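Local coordinates for Aac(6')-Ih protein (Acinetobacter baumannii, PDB 4E8O), which probably transfers an acetyl group from acetyl coenzyme A to the 6'-amino group of aminoglycoside antibiotics, a reaction that gives bacterial resistance, at residues 94-99 with 130-135; 81-86 with 123-128; 113-118 with 149-154; 87-92 with 155-160; 25-30 with 63-68. One frame throughout, in Å; residues are numbered along the deposited sequence.

Interaction 1: residues 94-99 with 130-135; sequences SPVAFL and CTEFAS
A97 and F133 pair across the two parallel strands of a beta-alpha-beta unit, in which strand 96-104, helix 113-127 and strand 132-138 succeed one another in the GNAT fold. Backbone bonds alternate from A97 N to E132 O (3.0 Å), A134 N to A97 O and L99 N to A134 O. On the face turned to the helix, A97 CB rests 3.7 Å from F133 CD1. With CG anti to the backbone N (chi1 -172°), the F133 ring is carried along the neighbouring strand and presents its edge to it, CE1 lying 3.6 Å from L99 N. The other face carries F98 and A134. The F98 ring reaches over the next strand, and S135 CA makes a CH-pi contact with one ring face, offset toward the rim and 4.2 Å from the centroid; R84 adds a cation-pi contact. Polar ends look outside the pair: E132 OE1 accepts from T93 OG1 and Q92 N, and S135 OG bonds to H148 NE2. A strand of the second subunit continues the sheet. Ahead of the paired region a single water bridges the two segments, donating to P95 O at 2.7 Å and accepting from T131 N at 2.9 Å.

Interaction 2: residues 81-86 with 123-128; sequences ASIRYE and IWAKQF
I83 sets its longer branch in the corner formed by W124, in the last turn of helix 113-127, and F128, just beyond it. Here the helix that follows strand 96-104 packs on a face of the central GNAT sheet, against strand 75-84. CG1 is anti to the carbonyl carbon (chi1 -54°), and a second bend at chi2, -62°, turns CD1 so that both carbons of the branch find a ring. CD1 lies over the six-membered ring of W124, 3.9 Å from its centroid, while CG1 sits above the centre of the F128 ring at 3.7 Å from that centroid. The two aromatics also meet: F128 CD2 approaches the same face of W124 that receives I83 CD1, whereas W124 NE1 stands at the edge of the F128 ring. At the margins A81 CB comes 4.2 Å from W124 CZ3. P95 and C130 flank I83. No hydrogen bond joins the two segments, which implies that dispersion and CH-pi contacts hold the helix end to the sheet here.

Interaction 3: residues 113-118 with 149-154; sequences IATGLV and QALGFH
Beneath the surface that A114 and V118 offer to L151, the shortest sound polar bond is the helical one from L117 N to I113 O, 2.9 Å; that from V118 N to A114 O links the two contact residues. L151 meets this helix, 113-127, with its forked end. Its CG is anti to the carbonyl carbon (chi1 -69°), which extends the side chain from the end of helix 142-150 toward helix 113-127. CD1 rests 3.8 Å from V118 CG2. CD2 lies along the backbone between A114 and T115, 3.9 Å from T115 N and 4.0 Å from A114 CB, with T115 OG1 sliding past it. G152 then turns the chain in a Schellman motif, its positive phi of 99° suiting glycine, and G152 N donates to Q149 O. The turn brings F153 beside L151, whose CB lies at the edge of the F153 ring, while V118 CG1 is more loosely placed, 4.5 Å from F153 CE1. F153 also stands edge-to-face with the rings of F133 and H148. Every contact has a carbon on at least one side and no hydrogen bond crosses, which implies a nonpolar association of helix 113-127 with the turn that follows helix 142-150.

Interaction 4: residues 87-92 with 155-160; sequences YVNGTQ and ETERVV
E157 lays its carboxylate against N89 and G90, with OE1 3.4 Å from N89 ND2 and OE2 3.4 Å from G90 N. The N89 side chain crosses that of E157 at about a right angle, and amide and carboxylate planes are turned 57° apart. Beside them T156 packs on the glycine, its OG1 3.6 Å from G90 CA. One water completes this first shell: it donates to N89 O at 2.8 Å and is hydrogen-bonded to T156 OG1 at 2.7 Å. G90, lacking a side chain, permits this close approach. A type II beta turn from V88 to T91 positions these groups; it is closed by T91 N bonding to V88 O, and the positive phi of G90 (91°) fits its third place. Y87 OH accepts a weak bond from G90 N. Further out, V88 packs on V96 and F98, and T91 on A134, which seats the turn on the sheet. K163 of the second subunit donates to G90 O, and strand 154-165 pairs antiparallel with a strand of that subunit. The whole is a beta turn abutting the C-terminal strand at a dimer interface through which the sheet of this GNAT fold runs on.

Interaction 5: residues 25-30 with 63-68; sequences MPISES and RLQLLA
M25 and L67 form an antiparallel hydrogen-bonded pair, M25 N giving to L67 O and L67 N to M25 O, each at 2.9 Å. The next pair, P26 with L66, is non-hydrogen-bonded, a position where the missing N-H of proline costs the pairing nothing. One residue on, I27 N bonds to Q65 O at 3.0 Å, after which the chain leaves the sheet for the 3-10 turn at E29 and S30. CA-H...O contacts, such as P26 CA to Q65 O at 3.3 Å, lie between these bonds. Among side chains I27 does most. Its CG1 is anti to the carbonyl carbon (chi1 -50°) and CD1 continues the chain outstretched, which lays the branch over the L66 backbone; CG1 lies 3.7 Å from L67 CG, the two side chains crossing at about a right angle. W35 and L38 of helix 32-42 pack here, W35 on I27 and L38 on L67. On the other side L66 sends CD2 to within 3.6 Å of P26 CA and also touches L117 of helix 113-127. A water donates to I27 O at 2.6 Å and accepts from Q65 NE2, which has a further weak bond to L57 O. Helices 32-42 and 47-57 intervene in sequence between the two strands, so this edge pairing is the strand-helix-helix-strand opening of the GNAT fold, with helices packed on both faces of the sheet.

How the interactions relate
Three of the five contacts are read along one mixed sheet in the order 23-26, 63-69, 75-84, 96-104, 132-138. Interaction 5 pairs its first two strands and closes first along the chain; interaction 1 pairs the last two, with centres about 19 Å away. Interaction 2 lies between them, its strand 75-84 bonded to both neighbours, its centre about 6 Å from that of interaction 1. Helix 113-127 serves interactions 2 and 3 at its two ends. Interactions 1 and 3 are nested in the loop closed by interaction 4, whose centre is about 28 Å from that of interaction 5. Interactions 1 to 4 touch the second subunit, near the dimer interface; interaction 5 does not.

Interaction 1: residues 94-99 with 130-135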
# COMPACT_ATOMS: atom_id res chain seq x y z
N SER B 94 12.99 -0.88 0.69
CA SER B 94 12.33 -0.41 -0.52
C SER B 94 13.40 -0.29 -1.59
O SER B 94 14.49 0.20 -1.31
CB SER B 94 11.66 0.95 -0.27
OG SER B 94 11.08 1.45 -1.46
N PRO B 95 13.10 -0.76 -2.82
CA PRO B 95 11.81 -1.33 -3.23
C PRO B 95 11.59 -2.75 -2.71
O PRO B 95 12.50 -3.35 -2.15
CB PRO B 95 11.91 -1.34 -4.76
CG PRO B 95 13.37 -1.48 -5.04
CD PRO B 95 14.08 -0.73 -3.93
N VAL B 96 10.37 -3.26 -2.88
CA VAL B 96 10.03 -4.64 -2.53
C VAL B 96 9.22 -5.27 -3.66
O VAL B 96 8.55 -4.56 -4.41
CB VAL B 96 9.19 -4.72 -1.23
CG1 VAL B 96 9.96 -4.16 -0.04
CG2 VAL B 96 7.86 -3.98 -1.40
N ALA B 97 9.27 -6.60 -3.77
CA ALA B 97 8.39 -7.28 -4.72
C ALA B 97 7.03 -7.38 -4.06
O ALA B 97 6.93 -7.37 -2.84
CB ALA B 97 8.92 -8.66 -5.03
N PHE B 98 5.97 -7.46 -4.86
CA PHE B 98 4.63 -7.57 -4.28
C PHE B 98 3.77 -8.52 -5.10
O PHE B 98 3.72 -8.42 -6.32
CB PHE B 98 3.97 -6.19 -4.17
CG PHE B 98 2.65 -6.20 -3.43
CD1 PHE B 98 2.60 -5.94 -2.07
CD2 PHE B 98 1.47 -6.43 -4.11
CE1 PHE B 98 1.39 -5.94 -1.39
CE2 PHE B 98 0.25 -6.43 -3.44
CZ PHE B 98 0.21 -6.19 -2.08
N LEU B 99 3.11 -9.46 -4.41
CA LEU B 99 2.25 -10.43 -5.08
C LEU B 99 0.89 -9.82 -5.34
O LEU B 99 0.13 -9.55 -4.41
CB LEU B 99 2.09 -11.70 -4.22
CG LEU B 99 1.37 -12.86 -4.90
CD1 LEU B 99 2.18 -13.32 -6.09
CD2 LEU B 99 1.11 -14.01 -3.94
N CYS B 130 15.72 -6.23 -4.71
CA CYS B 130 14.76 -6.45 -3.63
C CYS B 130 15.24 -7.58 -2.72
O CYS B 130 15.86 -8.54 -3.18
CB CYS B 130 13.40 -6.82 -4.20
SG CYS B 130 12.59 -5.55 -5.17
N THR B 131 14.95 -7.45 -1.43
CA THR B 131 15.26 -8.50 -0.46
C THR B 131 13.99 -8.93 0.26
O THR B 131 14.01 -9.86 1.07
CB THR B 131 16.27 -8.03 0.58
OG1 THR B 131 15.69 -6.96 1.35
CG2 THR B 131 17.54 -7.53 -0.09
N GLU B 132 12.89 -8.24 -0.02
CA GLU B 132 11.60 -8.58 0.58
C GLU B 132 10.53 -8.79 -0.49
O GLU B 132 10.52 -8.12 -1.53
CB GLU B 132 11.17 -7.50 1.59
CG GLU B 132 11.97 -7.51 2.89
CD GLU B 132 11.51 -6.45 3.87
OE1 GLU B 132 11.16 -5.34 3.43
OE2 GLU B 132 11.50 -6.72 5.09
N PHE B 133 9.63 -9.74 -0.21
CA PHE B 133 8.54 -10.12 -1.11
C PHE B 133 7.29 -10.08 -0.25
O PHE B 133 7.12 -10.91 0.66
CB PHE B 133 8.80 -11.54 -1.64
CG PHE B 133 7.85 -11.99 -2.73
CD1 PHE B 133 6.87 -11.15 -3.23
CD2 PHE B 133 7.95 -13.27 -3.25
CE1 PHE B 133 6.01 -11.58 -4.23
CE2 PHE B 133 7.09 -13.71 -4.25
CZ PHE B 133 6.12 -12.86 -4.74
N ALA B 134 6.41 -9.12 -0.52
CA ALA B 134 5.22 -8.91 0.30
C ALA B 134 3.97 -9.25 -0.49
O ALA B 134 4.01 -9.44 -1.70
CB ALA B 134 5.16 -7.47 0.79
N SER B 135 2.85 -9.33 0.22
CA SER B 135 1.56 -9.65 -0.38
C SER B 135 0.50 -9.22 0.62
O SER B 135 0.84 -8.77 1.72
CB SER B 135 1.46 -11.15 -0.66
OG SER B 135 0.24 -11.49 -1.31
O HOH W 1 13.15 -5.37 -0.48

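Interaction 2: residues 81-86 with 123-128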
# COMPACT_ATOMS: atom_id res chain seq x y z
N ALA B 81 2.85 -10.06 -10.42
CA ALA B 81 3.61 -9.43 -9.35
C ALA B 81 4.11 -8.09 -9.82
O ALA B 81 4.13 -7.82 -11.02
CB ALA B 81 4.76 -10.32 -8.90
N SER B 82 4.53 -7.25 -8.88
CA SER B 82 5.06 -5.94 -9.22
C SER B 82 6.24 -5.60 -8.32
O SER B 82 6.45 -6.24 -7.29
CB SER B 82 3.99 -4.87 -9.06
OG SER B 82 3.52 -4.82 -7.72
N ILE B 83 7.01 -4.61 -8.74
CA ILE B 83 8.02 -4.01 -7.88
C ILE B 83 7.43 -2.71 -7.35
O ILE B 83 6.96 -1.88 -8.14
CB ILE B 83 9.32 -3.70 -8.64
CG1 ILE B 83 9.85 -4.95 -9.36
CG2 ILE B 83 10.37 -3.14 -7.68
CD1 ILE B 83 10.22 -6.11 -8.44
N ARG B 84 7.44 -2.53 -6.03
CA ARG B 84 6.83 -1.35 -5.41
C ARG B 84 7.91 -0.45 -4.83
O ARG B 84 8.80 -0.92 -4.12
CB ARG B 84 5.89 -1.76 -4.28
CG ARG B 84 4.74 -2.66 -4.70
CD ARG B 84 3.84 -1.98 -5.70
NE ARG B 84 2.56 -2.69 -5.84
CZ ARG B 84 1.50 -2.46 -5.08
NH1 ARG B 84 1.55 -1.54 -4.12
NH2 ARG B 84 0.38 -3.14 -5.28
N TYR B 85 7.81 0.86 -5.10
CA TYR B 85 8.80 1.81 -4.60
C TYR B 85 8.25 2.67 -3.47
O TYR B 85 8.99 3.38 -2.80
CB TYR B 85 9.35 2.66 -5.74
CG TYR B 85 10.30 1.90 -6.63
CD1 TYR B 85 11.67 1.94 -6.40
CD2 TYR B 85 9.83 1.11 -7.67
CE1 TYR B 85 12.54 1.23 -7.20
CE2 TYR B 85 10.69 0.40 -8.47
CZ TYR B 85 12.05 0.46 -8.23
OH TYR B 85 12.91 -0.26 -9.03
N GLU B 86 6.94 2.59 -3.26
CA GLU B 86 6.31 3.29 -2.16
C GLU B 86 6.12 2.32 -1.00
O GLU B 86 6.09 1.10 -1.21
CB GLU B 86 4.97 3.90 -2.61
CG GLU B 86 5.15 5.03 -3.63
CD GLU B 86 3.83 5.52 -4.18
OE1 GLU B 86 2.80 4.86 -3.93
OE2 GLU B 86 3.82 6.57 -4.86
N ILE B 123 13.54 -14.76 -8.18
CA ILE B 123 14.65 -14.66 -9.12
C ILE B 123 14.56 -13.32 -9.84
O ILE B 123 15.55 -12.60 -9.97
CB ILE B 123 14.60 -15.79 -10.16
CG1 ILE B 123 14.68 -17.16 -9.47
CG2 ILE B 123 15.72 -15.64 -11.18
CD1 ILE B 123 14.54 -18.34 -10.41
N TRP B 124 13.35 -12.98 -10.28
CA TRP B 124 13.07 -11.72 -10.94
C TRP B 124 13.23 -10.52 -10.01
O TRP B 124 13.83 -9.51 -10.38
CB TRP B 124 11.66 -11.75 -11.53
CG TRP B 124 11.19 -10.43 -12.09
CD1 TRP B 124 11.66 -9.80 -13.22
CD2 TRP B 124 10.15 -9.59 -11.57
NE1 TRP B 124 10.98 -8.62 -13.41
CE2 TRP B 124 10.05 -8.47 -12.41
CE3 TRP B 124 9.30 -9.68 -10.46
CZ2 TRP B 124 9.13 -7.44 -12.19
CZ3 TRP B 124 8.39 -8.67 -10.24
CH2 TRP B 124 8.31 -7.56 -11.10
N ALA B 125 12.70 -10.63 -8.80
CA ALA B 125 12.76 -9.53 -7.84
C ALA B 125 14.20 -9.25 -7.39
O ALA B 125 14.54 -8.11 -7.08
CB ALA B 125 11.89 -9.83 -6.64
N LYS B 126 15.03 -10.29 -7.35
CA LYS B 126 16.43 -10.14 -6.99
C LYS B 126 17.17 -9.22 -7.96
O LYS B 126 18.10 -8.52 -7.56
CB LYS B 126 17.12 -11.51 -6.97
CG LYS B 126 17.30 -12.11 -5.59
CD LYS B 126 17.36 -13.63 -5.66
CE LYS B 126 17.80 -14.24 -4.34
NZ LYS B 126 17.13 -15.54 -4.07
N GLN B 127 16.75 -9.24 -9.22
CA GLN B 127 17.33 -8.38 -10.24
C GLN B 127 17.08 -6.91 -9.91
O GLN B 127 17.89 -6.05 -10.24
CB GLN B 127 16.75 -8.69 -11.62
CG GLN B 127 17.30 -9.94 -12.29
CD GLN B 127 17.20 -9.86 -13.80
OE1 GLN B 127 16.67 -8.88 -14.34
NE2 GLN B 127 17.72 -10.87 -14.49
N PHE B 128 15.95 -6.64 -9.26
CA PHE B 128 15.57 -5.28 -8.91
C PHE B 128 16.15 -4.85 -7.56
O PHE B 128 15.74 -3.83 -7.01
CB PHE B 128 14.04 -5.15 -8.90
CG PHE B 128 13.44 -4.94 -10.26
CD1 PHE B 128 13.32 -3.66 -10.78
CD2 PHE B 128 12.97 -6.01 -11.01
CE1 PHE B 128 12.76 -3.44 -12.03
CE2 PHE B 128 12.41 -5.80 -12.26
CZ PHE B 128 12.30 -4.52 -12.77

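Interaction 3: residues 113-118 with 149-154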
# COMPACT_ATOMS: atom_id res chain seq x y z
N ILE B 113 2.85 -26.16 -7.99
CA ILE B 113 3.20 -25.25 -9.08
C ILE B 113 3.15 -23.82 -8.57
O ILE B 113 3.80 -22.92 -9.11
CB ILE B 113 2.26 -25.44 -10.30
CG1 ILE B 113 2.75 -24.62 -11.50
CG2 ILE B 113 0.83 -25.09 -9.95
CD1 ILE B 113 4.12 -25.01 -11.99
N ALA B 114 2.37 -23.60 -7.52
CA ALA B 114 2.30 -22.30 -6.87
C ALA B 114 3.64 -21.93 -6.25
O ALA B 114 4.05 -20.77 -6.27
CB ALA B 114 1.19 -22.29 -5.83
N THR B 115 4.33 -22.93 -5.69
CA THR B 115 5.68 -22.73 -5.16
C THR B 115 6.64 -22.34 -6.28
O THR B 115 7.44 -21.41 -6.12
CB THR B 115 6.19 -24.01 -4.47
OG1 THR B 115 5.41 -24.27 -3.30
CG2 THR B 115 7.66 -23.86 -4.07
N GLY B 116 6.53 -23.03 -7.41
CA GLY B 116 7.36 -22.73 -8.57
C GLY B 116 7.12 -21.34 -9.13
O GLY B 116 8.06 -20.68 -9.58
N LEU B 117 5.87 -20.90 -9.12
CA LEU B 117 5.54 -19.57 -9.62
C LEU B 117 6.15 -18.49 -8.72
O LEU B 117 6.75 -17.54 -9.21
CB LEU B 117 4.02 -19.40 -9.72
CG LEU B 117 3.31 -20.15 -10.86
CD1 LEU B 117 1.82 -20.26 -10.57
CD2 LEU B 117 3.53 -19.44 -12.18
N VAL B 118 5.98 -18.66 -7.42
CA VAL B 118 6.55 -17.75 -6.43
C VAL B 118 8.07 -17.65 -6.58
O VAL B 118 8.63 -16.56 -6.55
CB VAL B 118 6.20 -18.20 -5.00
CG1 VAL B 118 7.07 -17.51 -3.96
CG2 VAL B 118 4.72 -17.95 -4.72
N GLN B 149 0.81 -18.72 3.98
CA GLN B 149 1.74 -19.38 4.90
C GLN B 149 2.32 -20.65 4.28
O GLN B 149 3.46 -21.00 4.55
CB GLN B 149 1.06 -19.67 6.24
CG GLN B 149 0.55 -18.41 6.96
CD GLN B 149 -0.13 -18.71 8.28
OE1 GLN B 149 -0.52 -19.85 8.55
NE2 GLN B 149 -0.27 -17.69 9.12
N ALA B 150 1.54 -21.31 3.44
CA ALA B 150 2.00 -22.54 2.80
C ALA B 150 3.05 -22.25 1.73
O ALA B 150 3.78 -23.15 1.30
CB ALA B 150 0.82 -23.30 2.20
N LEU B 151 3.12 -20.99 1.31
CA LEU B 151 4.09 -20.55 0.31
C LEU B 151 5.34 -19.92 0.94
O LEU B 151 6.25 -19.48 0.22
CB LEU B 151 3.44 -19.56 -0.67
CG LEU B 151 2.39 -20.15 -1.63
CD1 LEU B 151 1.81 -19.09 -2.55
CD2 LEU B 151 3.00 -21.28 -2.43
N GLY B 152 5.39 -19.87 2.27
CA GLY B 152 6.55 -19.34 2.96
C GLY B 152 6.39 -17.91 3.42
O GLY B 152 7.33 -17.33 3.98
N PHE B 153 5.22 -17.32 3.19
CA PHE B 153 4.94 -15.97 3.69
C PHE B 153 4.52 -16.06 5.15
O PHE B 153 3.91 -17.04 5.57
CB PHE B 153 3.82 -15.30 2.88
CG PHE B 153 4.19 -14.96 1.46
CD1 PHE B 153 4.12 -15.92 0.46
CD2 PHE B 153 4.58 -13.67 1.11
CE1 PHE B 153 4.45 -15.62 -0.85
CE2 PHE B 153 4.92 -13.36 -0.20
CZ PHE B 153 4.85 -14.33 -1.18
N HIS B 154 4.87 -15.04 5.93
CA HIS B 154 4.38 -14.94 7.31
C HIS B 154 3.63 -13.63 7.45
O HIS B 154 3.90 -12.68 6.72
CB HIS B 154 5.54 -15.03 8.31
CG HIS B 154 6.51 -13.89 8.22
ND1 HIS B 154 7.56 -13.88 7.33
CD2 HIS B 154 6.60 -12.73 8.92
CE1 HIS B 154 8.25 -12.76 7.47
NE2 HIS B 154 7.69 -12.05 8.43

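Interaction 4: residues 87-92 with 155-160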
# COMPACT_ATOMS: atom_id res chain seq x y z
N TYR B 87 6.01 2.85 0.22
CA TYR B 87 5.97 2.00 1.42
C TYR B 87 4.87 0.94 1.42
O TYR B 87 3.68 1.27 1.34
CB TYR B 87 5.86 2.84 2.69
CG TYR B 87 5.75 1.98 3.93
CD1 TYR B 87 6.86 1.28 4.40
CD2 TYR B 87 4.55 1.84 4.60
CE1 TYR B 87 6.77 0.48 5.52
CE2 TYR B 87 4.45 1.03 5.72
CZ TYR B 87 5.56 0.36 6.17
OH TYR B 87 5.46 -0.44 7.29
N VAL B 88 5.27 -0.33 1.52
CA VAL B 88 4.32 -1.42 1.69
C VAL B 88 4.30 -1.86 3.15
O VAL B 88 5.36 -2.14 3.72
CB VAL B 88 4.64 -2.64 0.80
CG1 VAL B 88 3.67 -3.77 1.09
CG2 VAL B 88 4.59 -2.28 -0.68
N ASN B 89 3.11 -1.91 3.75
CA ASN B 89 2.96 -2.32 5.14
C ASN B 89 3.69 -3.62 5.48
O ASN B 89 3.64 -4.60 4.73
CB ASN B 89 1.48 -2.44 5.51
CG ASN B 89 0.80 -1.08 5.62
OD1 ASN B 89 -0.13 -0.77 4.87
ND2 ASN B 89 1.25 -0.27 6.57
N GLY B 90 4.39 -3.63 6.62
CA GLY B 90 5.07 -4.82 7.09
C GLY B 90 6.51 -4.96 6.62
O GLY B 90 7.22 -5.85 7.08
N THR B 91 6.93 -4.09 5.71
CA THR B 91 8.28 -4.16 5.13
C THR B 91 9.23 -3.16 5.80
O THR B 91 8.79 -2.23 6.47
CB THR B 91 8.24 -3.93 3.60
OG1 THR B 91 7.73 -2.62 3.31
CG2 THR B 91 7.36 -4.96 2.93
N GLN B 92 10.54 -3.37 5.62
CA GLN B 92 11.56 -2.50 6.21
C GLN B 92 12.56 -2.05 5.16
O GLN B 92 13.55 -1.39 5.48
CB GLN B 92 12.30 -3.22 7.34
CG GLN B 92 11.64 -3.10 8.71
CD GLN B 92 11.30 -4.44 9.31
OE1 GLN B 92 10.15 -4.70 9.67
NE2 GLN B 92 12.29 -5.32 9.42
N GLU B 155 2.67 -13.59 8.36
CA GLU B 155 1.85 -12.39 8.57
C GLU B 155 2.68 -11.28 9.22
O GLU B 155 3.49 -11.55 10.10
CB GLU B 155 0.64 -12.74 9.45
CG GLU B 155 -0.26 -11.57 9.83
CD GLU B 155 -1.41 -11.99 10.73
OE1 GLU B 155 -1.89 -13.14 10.59
OE2 GLU B 155 -1.83 -11.18 11.58
N THR B 156 2.49 -10.04 8.77
CA THR B 156 3.22 -8.90 9.33
C THR B 156 2.33 -7.91 10.08
O THR B 156 2.70 -7.43 11.16
CB THR B 156 4.00 -8.14 8.25
OG1 THR B 156 3.12 -7.82 7.16
CG2 THR B 156 5.14 -8.99 7.74
N GLU B 157 1.18 -7.59 9.49
CA GLU B 157 0.28 -6.58 10.04
C GLU B 157 -1.16 -6.83 9.60
O GLU B 157 -1.40 -7.37 8.51
CB GLU B 157 0.68 -5.18 9.54
CG GLU B 157 1.83 -4.52 10.28
CD GLU B 157 2.20 -3.18 9.67
OE1 GLU B 157 1.32 -2.54 9.06
OE2 GLU B 157 3.38 -2.77 9.79
N ARG B 158 -2.10 -6.41 10.44
CA ARG B 158 -3.50 -6.36 10.08
C ARG B 158 -3.92 -4.89 10.07
O ARG B 158 -3.63 -4.15 11.02
CB ARG B 158 -4.34 -7.20 11.05
CG ARG B 158 -3.80 -8.61 11.19
CD ARG B 158 -4.82 -9.61 11.72
NE ARG B 158 -4.35 -10.97 11.46
CZ ARG B 158 -5.13 -12.03 11.39
NH1 ARG B 158 -6.44 -11.92 11.57
NH2 ARG B 158 -4.61 -13.22 11.14
N VAL B 159 -4.58 -4.47 8.99
CA VAL B 159 -4.77 -3.05 8.69
C VAL B 159 -6.22 -2.77 8.26
O VAL B 159 -6.83 -3.57 7.56
CB VAL B 159 -3.81 -2.63 7.55
CG1 VAL B 159 -4.05 -1.20 7.12
CG2 VAL B 159 -2.36 -2.81 7.96
N VAL B 160 -6.78 -1.64 8.70
CA VAL B 160 -8.08 -1.18 8.20
C VAL B 160 -7.84 0.04 7.31
O VAL B 160 -7.15 0.97 7.71
CB VAL B 160 -9.03 -0.79 9.36
CG1 VAL B 160 -10.37 -0.32 8.81
CG2 VAL B 160 -9.24 -1.97 10.29
O HOH W 2 4.30 -7.32 4.84

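Interaction 5: residues 25-30 with 63-68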
# COMPACT_ATOMS: atom_id res chain seq x y z
N MET B 25 5.97 -19.83 -17.76
CA MET B 25 6.49 -18.85 -18.72
C MET B 25 5.89 -17.47 -18.51
O MET B 25 4.72 -17.34 -18.13
CB MET B 25 6.24 -19.31 -20.16
CG MET B 25 4.78 -19.29 -20.58
SD MET B 25 4.54 -19.91 -22.25
CE MET B 25 5.36 -21.49 -22.10
N PRO B 26 6.68 -16.42 -18.77
CA PRO B 26 6.12 -15.06 -18.80
C PRO B 26 5.13 -14.93 -19.96
O PRO B 26 5.37 -15.50 -21.03
CB PRO B 26 7.35 -14.17 -19.01
CG PRO B 26 8.44 -15.08 -19.49
CD PRO B 26 8.15 -16.42 -18.90
N ILE B 27 4.03 -14.21 -19.74
CA ILE B 27 2.92 -14.14 -20.69
C ILE B 27 3.19 -13.18 -21.86
O ILE B 27 3.64 -12.05 -21.66
CB ILE B 27 1.61 -13.72 -19.97
CG1 ILE B 27 1.38 -14.59 -18.73
CG2 ILE B 27 0.41 -13.79 -20.92
CD1 ILE B 27 0.21 -14.15 -17.85
N SER B 28 2.89 -13.63 -23.08
CA SER B 28 3.02 -12.81 -24.28
C SER B 28 1.65 -12.43 -24.83
O SER B 28 0.64 -12.97 -24.40
CB SER B 28 3.81 -13.56 -25.36
OG SER B 28 3.16 -14.75 -25.75
N GLU B 29 1.61 -11.49 -25.78
CA GLU B 29 0.35 -11.05 -26.37
C GLU B 29 -0.39 -12.22 -27.02
O GLU B 29 -1.62 -12.22 -27.11
CB GLU B 29 0.60 -9.95 -27.40
CG GLU B 29 -0.66 -9.42 -28.08
CD GLU B 29 -0.35 -8.48 -29.23
OE1 GLU B 29 0.81 -8.01 -29.31
OE2 GLU B 29 -1.25 -8.23 -30.05
N SER B 30 0.36 -13.22 -27.47
CA SER B 30 -0.21 -14.40 -28.10
C SER B 30 -1.03 -15.24 -27.12
O SER B 30 -1.85 -16.07 -27.55
CB SER B 30 0.90 -15.25 -28.73
OG SER B 30 1.99 -15.39 -27.83
N ARG B 63 6.59 -4.98 -13.81
CA ARG B 63 5.51 -5.96 -13.68
C ARG B 63 5.92 -7.32 -14.21
O ARG B 63 6.63 -7.42 -15.22
CB ARG B 63 4.26 -5.48 -14.42
CG ARG B 63 3.67 -4.18 -13.88
CD ARG B 63 3.16 -4.35 -12.46
NE ARG B 63 2.21 -5.46 -12.35
CZ ARG B 63 0.99 -5.36 -11.81
NH1 ARG B 63 0.57 -4.19 -11.33
NH2 ARG B 63 0.20 -6.42 -11.76
N LEU B 64 5.47 -8.38 -13.54
CA LEU B 64 5.71 -9.74 -14.00
C LEU B 64 4.40 -10.50 -14.02
O LEU B 64 3.63 -10.45 -13.05
CB LEU B 64 6.73 -10.46 -13.11
CG LEU B 64 7.20 -11.82 -13.63
CD1 LEU B 64 8.16 -11.64 -14.81
CD2 LEU B 64 7.85 -12.66 -12.55
N GLN B 65 4.13 -11.20 -15.12
CA GLN B 65 2.94 -12.02 -15.21
C GLN B 65 3.29 -13.36 -15.83
O GLN B 65 3.92 -13.42 -16.89
CB GLN B 65 1.84 -11.30 -16.01
CG GLN B 65 2.34 -10.58 -17.26
CD GLN B 65 2.83 -9.17 -16.98
OE1 GLN B 65 2.29 -8.47 -16.12
NE2 GLN B 65 3.86 -8.75 -17.71
N LEU B 66 2.90 -14.44 -15.16
CA LEU B 66 3.29 -15.78 -15.60
C LEU B 66 2.08 -16.68 -15.82
O LEU B 66 1.02 -16.46 -15.23
CB LEU B 66 4.24 -16.42 -14.58
CG LEU B 66 5.42 -15.59 -14.09
CD1 LEU B 66 6.18 -16.34 -13.02
CD2 LEU B 66 6.36 -15.24 -15.23
N LEU B 67 2.26 -17.69 -16.67
CA LEU B 67 1.29 -18.77 -16.83
C LEU B 67 2.01 -20.10 -16.66
O LEU B 67 3.18 -20.23 -17.02
CB LEU B 67 0.63 -18.72 -18.21
CG LEU B 67 -0.56 -17.77 -18.42
CD1 LEU B 67 -0.81 -17.52 -19.90
CD2 LEU B 67 -1.81 -18.34 -17.77
N ALA B 68 1.31 -21.08 -16.10
CA ALA B 68 1.82 -22.45 -16.07
C ALA B 68 0.98 -23.30 -17.01
O ALA B 68 -0.25 -23.28 -16.93
CB ALA B 68 1.78 -23.00 -14.65
O HOH W 3 4.96 -10.84 -19.81